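Local coordinates for protein alpha-1,2-Mannosidase (Trichoderma reesei, PDB 1HCU) that probably trims alpha-1,2-linked mannose residues from N-linked high-mannose glycans, as a calcium-dependent glycosidase of family 47, at residues S282-S294 and S373-A385. Residues are numbered along the deposited sequence; the frame is centred on the assembly and turned at random.
Sequences SHPSTRKDLTFLS and SGFYSSAGFWVTA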
ATOM      1  N   SER A 282      20.267  -8.011  -2.298  1.00 13.63           N
ATOM      2  CA  SER A 282      21.007  -8.432  -3.481  1.00 14.69           C
ATOM      3  C   SER A 282      21.590  -7.230  -4.228  1.00 15.64           C
ATOM      4  O   SER A 282      20.973  -6.153  -4.279  1.00 17.16           O
ATOM      5  CB  SER A 282      20.074  -9.242  -4.395  1.00 13.94           C
ATOM      6  OG  SER A 282      20.754  -9.755  -5.529  1.00 15.71           O
ATOM      7  N   HIS A 283      22.775  -7.410  -4.810  1.00 14.00           N
ATOM      8  CA  HIS A 283      23.434  -6.323  -5.535  1.00 13.44           C
ATOM      9  C   HIS A 283      23.637  -6.652  -7.008  1.00 11.95           C
ATOM     10  O   HIS A 283      24.185  -7.697  -7.339  1.00 11.29           O
ATOM     11  CB  HIS A 283      24.797  -6.014  -4.892  1.00 12.77           C
ATOM     12  CG  HIS A 283      24.733  -5.809  -3.411  1.00 12.54           C
ATOM     13  ND1 HIS A 283      24.063  -4.751  -2.832  1.00 14.75           N
ATOM     14  CD2 HIS A 283      25.223  -6.547  -2.389  1.00 13.48           C
ATOM     15  CE1 HIS A 283      24.141  -4.848  -1.516  1.00 15.15           C
ATOM     16  NE2 HIS A 283      24.839  -5.930  -1.221  1.00 16.34           N
ATOM     17  N   PRO A 284      23.183  -5.767  -7.914  1.00 11.79           N
ATOM     18  CA  PRO A 284      23.347  -6.005  -9.353  1.00 12.49           C
ATOM     19  C   PRO A 284      24.827  -6.104  -9.709  1.00 12.69           C
ATOM     20  O   PRO A 284      25.635  -5.289  -9.264  1.00 12.14           O
ATOM     21  CB  PRO A 284      22.702  -4.779  -9.988  1.00 12.05           C
ATOM     22  CG  PRO A 284      21.638  -4.415  -9.009  1.00 14.33           C
ATOM     23  CD  PRO A 284      22.351  -4.577  -7.675  1.00 12.50           C
ATOM     24  N   SER A 285      25.173  -7.100 -10.516  1.00 12.18           N
ATOM     25  CA  SER A 285      26.555  -7.309 -10.912  1.00 14.04           C
ATOM     26  C   SER A 285      27.200  -6.074 -11.564  1.00 14.02           C
ATOM     27  O   SER A 285      28.396  -5.855 -11.415  1.00 14.75           O
ATOM     28  CB  SER A 285      26.658  -8.522 -11.852  1.00 13.62           C
ATOM     29  OG  SER A 285      25.937  -8.324 -13.058  1.00 15.00           O
ATOM     30  N   THR A 286      26.416  -5.263 -12.270  1.00 14.29           N
ATOM     31  CA  THR A 286      26.961  -4.072 -12.929  1.00 15.00           C
ATOM     32  C   THR A 286      26.895  -2.815 -12.075  1.00 15.59           C
ATOM     33  O   THR A 286      27.509  -1.802 -12.409  1.00 15.87           O
ATOM     34  CB  THR A 286      26.226  -3.765 -14.246  1.00 15.79           C
ATOM     35  OG1 THR A 286      24.810  -3.734 -14.004  1.00 16.96           O
ATOM     36  CG2 THR A 286      26.552  -4.808 -15.298  1.00 12.60           C
ATOM     37  N   ARG A 287      26.130  -2.880 -10.987  1.00 16.38           N
ATOM     38  CA  ARG A 287      25.972  -1.757 -10.061  1.00 15.35           C
ATOM     39  C   ARG A 287      25.890  -2.285  -8.630  1.00 16.81           C
ATOM     40  O   ARG A 287      24.805  -2.372  -8.045  1.00 15.60           O
ATOM     41  CB  ARG A 287      24.702  -0.958 -10.389  1.00 14.40           C
ATOM     42  CG  ARG A 287      24.743  -0.183 -11.712  1.00 16.75           C
ATOM     43  CD  ARG A 287      25.752   0.971 -11.675  1.00 16.19           C
ATOM     44  NE  ARG A 287      25.368   1.994 -10.707  1.00 16.58           N
ATOM     45  CZ  ARG A 287      24.442   2.926 -10.923  1.00 15.98           C
ATOM     46  NH1 ARG A 287      23.800   2.982 -12.086  1.00 14.71           N
ATOM     47  NH2 ARG A 287      24.139   3.790  -9.965  1.00 12.11           N
ATOM     48  N   LYS A 288      27.042  -2.641  -8.074  1.00 18.12           N
ATOM     49  CA  LYS A 288      27.106  -3.165  -6.719  1.00 20.52           C
ATOM     50  C   LYS A 288      26.571  -2.178  -5.681  1.00 21.48           C
ATOM     51  O   LYS A 288      26.000  -2.586  -4.664  1.00 22.44           O
ATOM     52  CB  LYS A 288      28.546  -3.545  -6.369  1.00 22.85           C
ATOM     53  CG  LYS A 288      28.765  -5.037  -6.200  1.00 25.67           C
ATOM     54  CD  LYS A 288      29.261  -5.696  -7.456  1.00 26.85           C
ATOM     55  CE  LYS A 288      30.717  -5.346  -7.715  1.00 28.73           C
ATOM     56  NZ  LYS A 288      31.253  -6.198  -8.816  1.00 30.67           N
ATOM     57  N   ASP A 289      26.755  -0.883  -5.936  1.00 21.37           N
ATOM     58  CA  ASP A 289      26.295   0.159  -5.019  1.00 22.37           C
ATOM     59  C   ASP A 289      24.788   0.108  -4.816  1.00 21.59           C
ATOM     60  O   ASP A 289      24.255   0.719  -3.890  1.00 22.38           O
ATOM     61  CB  ASP A 289      26.710   1.562  -5.515  1.00 27.12           C
ATOM     62  CG  ASP A 289      26.229   1.869  -6.945  1.00 33.05           C
ATOM     63  OD1 ASP A 289      26.761   1.269  -7.915  1.00 33.56           O
ATOM     64  OD2 ASP A 289      25.317   2.720  -7.098  1.00 35.97           O
ATOM     65  N   LEU A 290      24.102  -0.631  -5.679  1.00 18.45           N
ATOM     66  CA  LEU A 290      22.660  -0.756  -5.584  1.00 16.35           C
ATOM     67  C   LEU A 290      22.255  -1.975  -4.781  1.00 16.19           C
ATOM     68  O   LEU A 290      22.937  -2.999  -4.794  1.00 15.90           O
ATOM     69  CB  LEU A 290      22.055  -0.869  -6.980  1.00 16.51           C
ATOM     70  CG  LEU A 290      21.406   0.354  -7.621  1.00 14.61           C
ATOM     71  CD1 LEU A 290      22.100   1.653  -7.254  1.00 13.14           C
ATOM     72  CD2 LEU A 290      21.438   0.121  -9.102  1.00 11.34           C
ATOM     73  N   THR A 291      21.133  -1.859  -4.085  1.00 14.13           N
ATOM     74  CA  THR A 291      20.630  -2.965  -3.304  1.00 14.28           C
ATOM     75  C   THR A 291      19.137  -3.168  -3.536  1.00 15.02           C
ATOM     76  O   THR A 291      18.341  -2.263  -3.283  1.00 15.06           O
ATOM     77  CB  THR A 291      20.856  -2.740  -1.802  1.00 14.65           C
ATOM     78  OG1 THR A 291      22.263  -2.646  -1.534  1.00 17.77           O
ATOM     79  CG2 THR A 291      20.270  -3.903  -1.008  1.00 12.07           C
ATOM     80  N   PHE A 292      18.769  -4.357  -4.013  1.00 14.41           N
ATOM     81  CA  PHE A 292      17.368  -4.713  -4.255  1.00 14.63           C
ATOM     82  C   PHE A 292      17.012  -5.940  -3.415  1.00 14.58           C
ATOM     83  O   PHE A 292      17.892  -6.612  -2.877  1.00 13.90           O
ATOM     84  CB  PHE A 292      17.121  -5.058  -5.735  1.00 10.98           C
ATOM     85  CG  PHE A 292      17.377  -3.918  -6.682  1.00 12.23           C
ATOM     86  CD1 PHE A 292      16.714  -2.699  -6.528  1.00 12.03           C
ATOM     87  CD2 PHE A 292      18.300  -4.052  -7.717  1.00 11.14           C
ATOM     88  CE1 PHE A 292      16.971  -1.635  -7.390  1.00 13.15           C
ATOM     89  CE2 PHE A 292      18.564  -2.990  -8.587  1.00  9.46           C
ATOM     90  CZ  PHE A 292      17.901  -1.783  -8.422  1.00 10.80           C
ATOM     91  N   LEU A 293      15.720  -6.236  -3.313  1.00 15.00           N
ATOM     92  CA  LEU A 293      15.273  -7.400  -2.555  1.00 14.70           C
ATOM     93  C   LEU A 293      14.917  -8.537  -3.517  1.00 16.24           C
ATOM     94  O   LEU A 293      14.099  -8.359  -4.434  1.00 16.30           O
ATOM     95  CB  LEU A 293      14.056  -7.048  -1.682  1.00 12.27           C
ATOM     96  CG  LEU A 293      14.284  -6.020  -0.559  1.00 12.16           C
ATOM     97  CD1 LEU A 293      13.060  -5.929   0.366  1.00  7.82           C
ATOM     98  CD2 LEU A 293      15.503  -6.433   0.241  1.00  9.12           C
ATOM     99  N   SER A 294      15.548  -9.694  -3.322  1.00 14.57           N
ATOM    100  CA  SER A 294      15.278 -10.865  -4.153  1.00 14.27           C
ATOM    101  C   SER A 294      14.090 -11.603  -3.552  1.00 13.38           C
ATOM    102  O   SER A 294      13.729 -11.362  -2.398  1.00 10.72           O
ATOM    103  CB  SER A 294      16.475 -11.827  -4.169  1.00 15.04           C
ATOM    104  OG  SER A 294      17.598 -11.283  -4.842  1.00 20.98           O
ATOM    105  N   SER A 373      20.967  -4.914 -23.257  1.00 17.96           N
ATOM    106  CA  SER A 373      22.322  -5.269 -22.857  1.00 16.33           C
ATOM    107  C   SER A 373      23.099  -4.070 -22.347  1.00 17.26           C
ATOM    108  O   SER A 373      23.643  -4.099 -21.241  1.00 17.36           O
ATOM    109  CB  SER A 373      23.076  -5.905 -24.018  1.00 16.60           C
ATOM    110  OG  SER A 373      24.328  -6.393 -23.569  1.00 19.11           O
ATOM    111  N   GLY A 374      23.158  -3.016 -23.152  1.00 15.85           N
ATOM    112  CA  GLY A 374      23.886  -1.829 -22.736  1.00 15.19           C
ATOM    113  C   GLY A 374      23.213  -1.125 -21.573  1.00 14.45           C
ATOM    114  O   GLY A 374      23.889  -0.599 -20.686  1.00 12.88           O
ATOM    115  N   PHE A 375      21.881  -1.118 -21.561  1.00 13.07           N
ATOM    116  CA  PHE A 375      21.164  -0.451 -20.482  1.00 12.86           C
ATOM    117  C   PHE A 375      21.531  -1.063 -19.127  1.00 11.59           C
ATOM    118  O   PHE A 375      21.802  -0.339 -18.176  1.00 11.51           O
ATOM    119  CB  PHE A 375      19.643  -0.502 -20.720  1.00 12.84           C
ATOM    120  CG  PHE A 375      18.841   0.169 -19.638  1.00 13.63           C
ATOM    121  CD1 PHE A 375      18.349  -0.564 -18.571  1.00 13.85           C
ATOM    122  CD2 PHE A 375      18.631   1.545 -19.657  1.00 15.24           C
ATOM    123  CE1 PHE A 375      17.659   0.054 -17.523  1.00 13.86           C
ATOM    124  CE2 PHE A 375      17.943   2.179 -18.615  1.00 18.04           C
ATOM    125  CZ  PHE A 375      17.456   1.427 -17.541  1.00 15.22           C
ATOM    126  N   TYR A 376      21.575  -2.389 -19.044  1.00 11.94           N
ATOM    127  CA  TYR A 376      21.917  -3.050 -17.785  1.00 12.87           C
ATOM    128  C   TYR A 376      23.324  -2.695 -17.299  1.00 13.33           C
ATOM    129  O   TYR A 376      23.540  -2.495 -16.115  1.00 15.45           O
ATOM    130  CB  TYR A 376      21.793  -4.579 -17.917  1.00  9.86           C
ATOM    131  CG  TYR A 376      22.241  -5.339 -16.677  1.00  9.64           C
ATOM    132  CD1 TYR A 376      21.635  -5.115 -15.430  1.00  9.19           C
ATOM    133  CD2 TYR A 376      23.281  -6.275 -16.746  1.00  7.76           C
ATOM    134  CE1 TYR A 376      22.066  -5.810 -14.281  1.00  7.68           C
ATOM    135  CE2 TYR A 376      23.713  -6.971 -15.615  1.00  5.37           C
ATOM    136  CZ  TYR A 376      23.110  -6.734 -14.391  1.00  9.01           C
ATOM    137  OH  TYR A 376      23.573  -7.398 -13.278  1.00 10.64           O
ATOM    138  N   SER A 377      24.280  -2.619 -18.217  1.00 15.19           N
ATOM    139  CA  SER A 377      25.650  -2.297 -17.848  1.00 18.32           C
ATOM    140  C   SER A 377      25.779  -1.022 -17.024  1.00 16.78           C
ATOM    141  O   SER A 377      26.514  -0.994 -16.045  1.00 16.25           O
ATOM    142  CB  SER A 377      26.526  -2.191 -19.100  1.00 21.02           C
ATOM    143  OG  SER A 377      26.699  -3.466 -19.695  1.00 27.30           O
ATOM    144  N   SER A 378      25.069   0.029 -17.415  1.00 17.03           N
ATOM    145  CA  SER A 378      25.151   1.283 -16.677  1.00 16.62           C
ATOM    146  C   SER A 378      24.021   1.513 -15.670  1.00 15.78           C
ATOM    147  O   SER A 378      24.224   2.199 -14.673  1.00 15.93           O
ATOM    148  CB  SER A 378      25.216   2.464 -17.648  1.00 18.83           C
ATOM    149  OG  SER A 378      24.017   2.592 -18.394  1.00 20.91           O
ATOM    150  N   ALA A 379      22.845   0.938 -15.914  1.00 13.16           N
ATOM    151  CA  ALA A 379      21.713   1.131 -15.014  1.00 11.43           C
ATOM    152  C   ALA A 379      21.687   0.165 -13.832  1.00 14.21           C
ATOM    153  O   ALA A 379      21.244   0.526 -12.740  1.00 15.38           O
ATOM    154  CB  ALA A 379      20.416   1.023 -15.784  1.00 13.86           C
ATOM    155  N   GLY A 380      22.140  -1.065 -14.046  1.00 12.89           N
ATOM    156  CA  GLY A 380      22.150  -2.029 -12.965  1.00 13.61           C
ATOM    157  C   GLY A 380      20.913  -2.909 -12.901  1.00 14.64           C
ATOM    158  O   GLY A 380      20.716  -3.631 -11.925  1.00 15.77           O
ATOM    159  N   PHE A 381      20.075  -2.859 -13.933  1.00 13.62           N
ATOM    160  CA  PHE A 381      18.867  -3.683 -13.973  1.00 12.07           C
ATOM    161  C   PHE A 381      18.264  -3.640 -15.370  1.00 11.38           C
ATOM    162  O   PHE A 381      18.618  -2.784 -16.177  1.00 11.61           O
ATOM    163  CB  PHE A 381      17.840  -3.155 -12.950  1.00 11.33           C
ATOM    164  CG  PHE A 381      17.198  -1.833 -13.341  1.00  9.93           C
ATOM    165  CD1 PHE A 381      16.010  -1.804 -14.070  1.00 10.21           C
ATOM    166  CD2 PHE A 381      17.794  -0.621 -12.994  1.00  8.44           C
ATOM    167  CE1 PHE A 381      15.419  -0.584 -14.449  1.00  9.60           C
ATOM    168  CE2 PHE A 381      17.221   0.598 -13.365  1.00  8.06           C
ATOM    169  CZ  PHE A 381      16.028   0.620 -14.096  1.00 10.18           C
ATOM    170  N   TRP A 382      17.386  -4.584 -15.679  1.00 10.91           N
ATOM    171  CA  TRP A 382      16.697  -4.542 -16.958  1.00 10.88           C
ATOM    172  C   TRP A 382      15.211  -4.696 -16.665  1.00 10.90           C
ATOM    173  O   TRP A 382      14.823  -5.224 -15.621  1.00 11.97           O
ATOM    174  CB  TRP A 382      17.213  -5.610 -17.929  1.00 10.31           C
ATOM    175  CG  TRP A 382      16.981  -7.013 -17.555  1.00 11.94           C
ATOM    176  CD1 TRP A 382      15.870  -7.761 -17.813  1.00 11.83           C
ATOM    177  CD2 TRP A 382      17.916  -7.884 -16.914  1.00 12.27           C
ATOM    178  NE1 TRP A 382      16.057  -9.050 -17.381  1.00 10.54           N
ATOM    179  CE2 TRP A 382      17.303  -9.157 -16.824  1.00 10.46           C
ATOM    180  CE3 TRP A 382      19.213  -7.714 -16.411  1.00 11.16           C
ATOM    181  CZ2 TRP A 382      17.943 -10.259 -16.250  1.00 10.77           C
ATOM    182  CZ3 TRP A 382      19.854  -8.807 -15.840  1.00 12.65           C
ATOM    183  CH2 TRP A 382      19.216 -10.067 -15.765  1.00 12.12           C
ATOM    184  N   VAL A 383      14.383  -4.205 -17.575  1.00 12.25           N
ATOM    185  CA  VAL A 383      12.937  -4.240 -17.399  1.00 12.90           C
ATOM    186  C   VAL A 383      12.298  -5.522 -17.887  1.00 12.37           C
ATOM    187  O   VAL A 383      12.604  -6.000 -18.975  1.00 10.89           O
ATOM    188  CB  VAL A 383      12.267  -3.068 -18.144  1.00 13.51           C
ATOM    189  CG1 VAL A 383      10.785  -3.004 -17.796  1.00 14.03           C
ATOM    190  CG2 VAL A 383      12.968  -1.767 -17.798  1.00 13.96           C
ATOM    191  N   THR A 384      11.395  -6.060 -17.073  1.00 12.80           N
ATOM    192  CA  THR A 384      10.670  -7.279 -17.404  1.00 13.45           C
ATOM    193  C   THR A 384       9.183  -6.946 -17.587  1.00 14.76           C
ATOM    194  O   THR A 384       8.464  -7.636 -18.308  1.00 15.47           O
ATOM    195  CB  THR A 384      10.822  -8.350 -16.291  1.00 13.02           C
ATOM    196  OG1 THR A 384      10.393  -7.805 -15.041  1.00 13.76           O
ATOM    197  CG2 THR A 384      12.280  -8.802 -16.162  1.00 13.13           C
ATOM    198  N   ALA A 385       8.735  -5.879 -16.925  1.00 14.08           N
ATOM    199  CA  ALA A 385       7.348  -5.423 -17.002  1.00 14.17           C
ATOM    200  C   ALA A 385       7.444  -3.907 -17.077  1.00 14.51           C
ATOM    201  O   ALA A 385       7.574  -3.232 -16.057  1.00 15.57           O
ATOM    202  CB  ALA A 385       6.580  -5.846 -15.761  1.00 11.28           C
TER
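The ring of Y376 has T286 OG1 over the centre of one face, 3.4 Å above the plane, and W382 CE3 against the opposite face; S285 OG lies at its edge, 2.5 Å from Y376 OH in a hydrogen bond that either hydroxyl could donate. V358 N also bonds to Y376 OH, tying the phenol to the neighbouring loop. With OG1 set between its own backbone N and carbonyl carbon (chi1 51°), T286 donates to Y376 O at 2.8 Å, from above the carbonyl plane. G380 N reaches the same oxygen from the other face, so two donors grip this carbonyl at the end of helix 373-379. At the edge of the R287 guanidinium, NH1 donates to S378 O over 2.7 Å, within the carbonyl plane but bent (N-H...O 141°). On the D289 side, NE and NH2 take one carboxylate oxygen each. R287 CG rests 3.4 Å from G380 CA, where a CB would clash; the positive phi of G380 (93°) independently calls for glycine. A methionine in place of R287 would probably leave S378 O without this donor and the D289 carboxylate without its cationic mate. Side-chain donors from the loop between strands 281-282 and 292-297 thus satisfy carbonyls of the last turn of helix 373-379, and the positive guanidinium there would probably be favoured by the negative end of the helix.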